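Local coordinates for protein Myo-inositol phosphohydrolase (Mitsuokella multacida, PDB 4WU3) that probably removes phosphate groups from myo-inositol phosphates such as phytate, as a phosphatase of the protein-tyrosine-phosphatase-like phytase family, at residues V265-I270 with H306-V311. The protein carries 2 engineered substitutions. Numbering follows the deposited sequence.
Sequences VSFDDI and HFYDYV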
ATOM      1  N   VAL A 265      -4.849   4.169 -29.878  1.00 15.18           N
ATOM      2  CA  VAL A 265      -5.671   3.245 -29.087  1.00 13.09           C
ATOM      3  C   VAL A 265      -5.912   3.776 -27.679  1.00 11.15           C
ATOM      4  O   VAL A 265      -5.012   4.321 -27.041  1.00 12.43           O
ATOM      5  CB  VAL A 265      -5.002   1.849 -29.021  1.00 12.18           C
ATOM      6  CG1 VAL A 265      -5.844   0.873 -28.227  1.00 10.99           C
ATOM      7  CG2 VAL A 265      -4.769   1.321 -30.427  1.00 12.43           C
ATOM      8  N   SER A 266      -7.127   3.602 -27.183  1.00  9.94           N
ATOM      9  CA  SER A 266      -7.471   4.126 -25.872  1.00  9.52           C
ATOM     10  C   SER A 266      -6.835   3.317 -24.751  1.00  9.19           C
ATOM     11  O   SER A 266      -6.494   2.144 -24.913  1.00  9.35           O
ATOM     12  CB  SER A 266      -8.975   4.130 -25.686  1.00  9.34           C
ATOM     13  OG  SER A 266      -9.443   2.805 -25.537  1.00 10.36           O
ATOM     14  N   PHE A 267      -6.687   3.958 -23.604  1.00  9.45           N
ATOM     15  CA  PHE A 267      -6.156   3.308 -22.420  1.00  9.62           C
ATOM     16  C   PHE A 267      -6.962   2.060 -22.067  1.00  9.94           C
ATOM     17  O   PHE A 267      -6.401   0.986 -21.854  1.00  8.87           O
ATOM     18  CB  PHE A 267      -6.134   4.288 -21.236  1.00  9.31           C
ATOM     19  CG  PHE A 267      -5.758   3.644 -19.938  1.00  8.89           C
ATOM     20  CD1 PHE A 267      -4.448   3.267 -19.693  1.00  8.64           C
ATOM     21  CD2 PHE A 267      -6.711   3.405 -18.974  1.00  8.43           C
ATOM     22  CE1 PHE A 267      -4.099   2.660 -18.509  1.00  8.43           C
ATOM     23  CE2 PHE A 267      -6.371   2.795 -17.790  1.00  8.35           C
ATOM     24  CZ  PHE A 267      -5.066   2.413 -17.561  1.00  8.52           C
ATOM     25  N   ASP A 268      -8.282   2.195 -22.032  1.00 10.58           N
ATOM     26  CA  ASP A 268      -9.142   1.075 -21.658  1.00 10.62           C
ATOM     27  C   ASP A 268      -8.977  -0.135 -22.577  1.00 10.36           C
ATOM     28  O   ASP A 268      -9.041  -1.274 -22.127  1.00 10.47           O
ATOM     29  CB  ASP A 268     -10.606   1.519 -21.654  1.00 10.92           C
ATOM     30  CG  ASP A 268     -10.940   2.406 -20.471  1.00 12.36           C
ATOM     31  OD1 ASP A 268     -10.155   2.422 -19.492  1.00 12.99           O
ATOM     32  OD2 ASP A 268     -11.987   3.087 -20.513  1.00 13.30           O
ATOM     33  N   ASP A 269      -8.791   0.118 -23.867  1.00 10.43           N
ATOM     34  CA  ASP A 269      -8.680  -0.951 -24.834  1.00 10.97           C
ATOM     35  C   ASP A 269      -7.375  -1.702 -24.602  1.00 11.18           C
ATOM     36  O   ASP A 269      -7.324  -2.936 -24.650  1.00 11.52           O
ATOM     37  CB  ASP A 269      -8.770  -0.398 -26.262  1.00 13.26           C
ATOM     38  CG  ASP A 269     -10.221  -0.201 -26.730  1.00 16.72           C
ATOM     39  OD1 ASP A 269     -11.167  -0.597 -25.991  1.00 19.19           O
ATOM     40  OD2 ASP A 269     -10.419   0.350 -27.837  1.00 16.11           O
ATOM     41  N   ILE A 270      -6.317  -0.961 -24.317  1.00  9.83           N
ATOM     42  CA  ILE A 270      -5.039  -1.588 -24.061  1.00  9.43           C
ATOM     43  C   ILE A 270      -5.130  -2.517 -22.840  1.00  9.10           C
ATOM     44  O   ILE A 270      -4.748  -3.681 -22.910  1.00  8.93           O
ATOM     45  CB  ILE A 270      -3.939  -0.522 -23.902  1.00  9.07           C
ATOM     46  CG1 ILE A 270      -3.701   0.174 -25.250  1.00  9.14           C
ATOM     47  CG2 ILE A 270      -2.656  -1.161 -23.411  1.00  9.31           C
ATOM     48  CD1 ILE A 270      -2.595   1.213 -25.232  1.00  9.63           C
ATOM     49  N   HIS A 306      -1.012   6.760 -15.483  1.00  6.95           N
ATOM     50  CA  HIS A 306      -0.085   7.887 -15.553  1.00  7.62           C
ATOM     51  C   HIS A 306       0.929   7.700 -16.671  1.00  6.98           C
ATOM     52  O   HIS A 306       1.270   8.662 -17.355  1.00  7.64           O
ATOM     53  CB  HIS A 306       0.648   8.088 -14.227  1.00  7.66           C
ATOM     54  CG  HIS A 306      -0.258   8.374 -13.075  1.00  8.15           C
ATOM     55  ND1 HIS A 306      -1.289   9.286 -13.147  1.00  8.41           N
ATOM     56  CD2 HIS A 306      -0.284   7.875 -11.818  1.00  8.67           C
ATOM     57  CE1 HIS A 306      -1.916   9.327 -11.984  1.00  8.73           C
ATOM     58  NE2 HIS A 306      -1.325   8.481 -11.160  1.00  8.62           N
ATOM     59  N   PHE A 307       1.422   6.475 -16.843  1.00  6.43           N
ATOM     60  CA  PHE A 307       2.329   6.175 -17.952  1.00  6.41           C
ATOM     61  C   PHE A 307       1.647   6.422 -19.302  1.00  6.94           C
ATOM     62  O   PHE A 307       2.269   6.971 -20.220  1.00  6.75           O
ATOM     63  CB  PHE A 307       2.832   4.728 -17.876  1.00  6.31           C
ATOM     64  CG  PHE A 307       3.891   4.396 -18.897  1.00  5.54           C
ATOM     65  CD1 PHE A 307       5.213   4.751 -18.687  1.00  5.43           C
ATOM     66  CD2 PHE A 307       3.564   3.731 -20.059  1.00  5.13           C
ATOM     67  CE1 PHE A 307       6.186   4.447 -19.629  1.00  5.23           C
ATOM     68  CE2 PHE A 307       4.529   3.435 -21.001  1.00  5.11           C
ATOM     69  CZ  PHE A 307       5.842   3.789 -20.788  1.00  4.86           C
ATOM     70  N   TYR A 308       0.380   6.021 -19.434  1.00  7.07           N
ATOM     71  CA  TYR A 308      -0.385   6.307 -20.662  1.00  7.96           C
ATOM     72  C   TYR A 308      -0.408   7.804 -20.978  1.00  8.26           C
ATOM     73  O   TYR A 308      -0.089   8.231 -22.105  1.00  8.33           O
ATOM     74  CB  TYR A 308      -1.821   5.809 -20.530  1.00  8.33           C
ATOM     75  CG  TYR A 308      -2.661   5.983 -21.774  1.00  8.93           C
ATOM     76  CD1 TYR A 308      -2.635   5.035 -22.787  1.00  9.10           C
ATOM     77  CD2 TYR A 308      -3.494   7.088 -21.936  1.00  9.79           C
ATOM     78  CE1 TYR A 308      -3.408   5.175 -23.921  1.00  9.30           C
ATOM     79  CE2 TYR A 308      -4.273   7.236 -23.075  1.00  9.78           C
ATOM     80  CZ  TYR A 308      -4.228   6.269 -24.061  1.00 10.17           C
ATOM     81  OH  TYR A 308      -4.994   6.399 -25.208  1.00 10.97           O
ATOM     82  N   ASP A 309      -0.796   8.590 -19.975  1.00  8.47           N
ATOM     83  CA  ASP A 309      -0.810  10.047 -20.085  1.00  9.17           C
ATOM     84  C   ASP A 309       0.562  10.604 -20.469  1.00  9.06           C
ATOM     85  O   ASP A 309       0.646  11.506 -21.285  1.00  9.62           O
ATOM     86  CB  ASP A 309      -1.282  10.687 -18.772  1.00  9.40           C
ATOM     87  CG  ASP A 309      -2.735  10.428 -18.488  1.00  9.21           C
ATOM     88  OD1 ASP A 309      -3.430   9.978 -19.401  1.00 11.50           O
ATOM     89  OD2 ASP A 309      -3.186  10.655 -17.351  1.00 10.66           O
ATOM     90  N   TYR A 310       1.623  10.067 -19.874  1.00  8.97           N
ATOM     91  CA  TYR A 310       2.978  10.527 -20.151  1.00  9.69           C
ATOM     92  C   TYR A 310       3.344  10.304 -21.614  1.00 10.38           C
ATOM     93  O   TYR A 310       3.867  11.202 -22.279  1.00 11.11           O
ATOM     94  CB  TYR A 310       3.992   9.800 -19.270  1.00  9.38           C
ATOM     95  CG  TYR A 310       5.401   9.904 -19.791  1.00  9.63           C
ATOM     96  CD1 TYR A 310       6.112  11.088 -19.688  1.00  8.62           C
ATOM     97  CD2 TYR A 310       6.026   8.810 -20.388  1.00  9.82           C
ATOM     98  CE1 TYR A 310       7.398  11.186 -20.165  1.00  8.91           C
ATOM     99  CE2 TYR A 310       7.319   8.903 -20.862  1.00  9.70           C
ATOM    100  CZ  TYR A 310       7.998  10.093 -20.748  1.00  9.69           C
ATOM    101  OH  TYR A 310       9.280  10.197 -21.240  1.00 10.50           O
ATOM    102  N   VAL A 311       3.069   9.110 -22.120  1.00 10.33           N
ATOM    103  CA  VAL A 311       3.370   8.817 -23.508  1.00 10.11           C
ATOM    104  C   VAL A 311       2.489   9.678 -24.420  1.00 11.88           C
ATOM    105  O   VAL A 311       2.965  10.208 -25.425  1.00 10.70           O
ATOM    106  CB  VAL A 311       3.232   7.321 -23.826  1.00  9.02           C
ATOM    107  CG1 VAL A 311       3.502   7.063 -25.306  1.00  8.47           C
ATOM    108  CG2 VAL A 311       4.223   6.525 -22.981  1.00  8.43           C
TER
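The capped N-terminal end of helix 267-276 packs against helix 291-313 in the first of the chain's two tyrosine-phosphatase-like halves, and Tyr308 bridges the two helices. From the hydroxyl at the tip of its ring, Tyr308 OH donates a hydrogen bond to Val265 O at 2.8 Å, tilted from the carbonyl plane. The long, flat tyrosine suits this place because one face can pack while its end stays polar. Over the centre of that face sits Phe267 CB, 3.7 Å from the Tyr308 ring centroid and only 1° off the ring normal, a CH-pi contact almost straight above the ring. The ring of Phe267, swung anti to its own backbone nitrogen (chi1 173°), presents its edge to the same face in an offset edge-to-face pair, with planes at 67° and Phe267 CD1 3.8 Å from Tyr308 CB. Ile270 CD1 adds apolar contact at the tyrosine's edge, 4.3 Å from Tyr308 CE1, and Ile270 also packs on Asp257 and Ile258 of helix 247-261. Ser266, short and polar, is the N-cap: its OG accepts from Asp269 N at 3.2 Å, capping the first turn, which is consistent with a steady setting for Phe267. A leucine in place of Tyr308 would probably leave Val265 O without this donor and Phe267 CB without an aromatic face to rest on. Edge-to-face and CH-pi packing of a tyrosine on a serine-capped helix start thus joins helix 267-276 to the long helix 291-313, both following strand 237-241, the last in the chain of this half's phosphatase-like sheet.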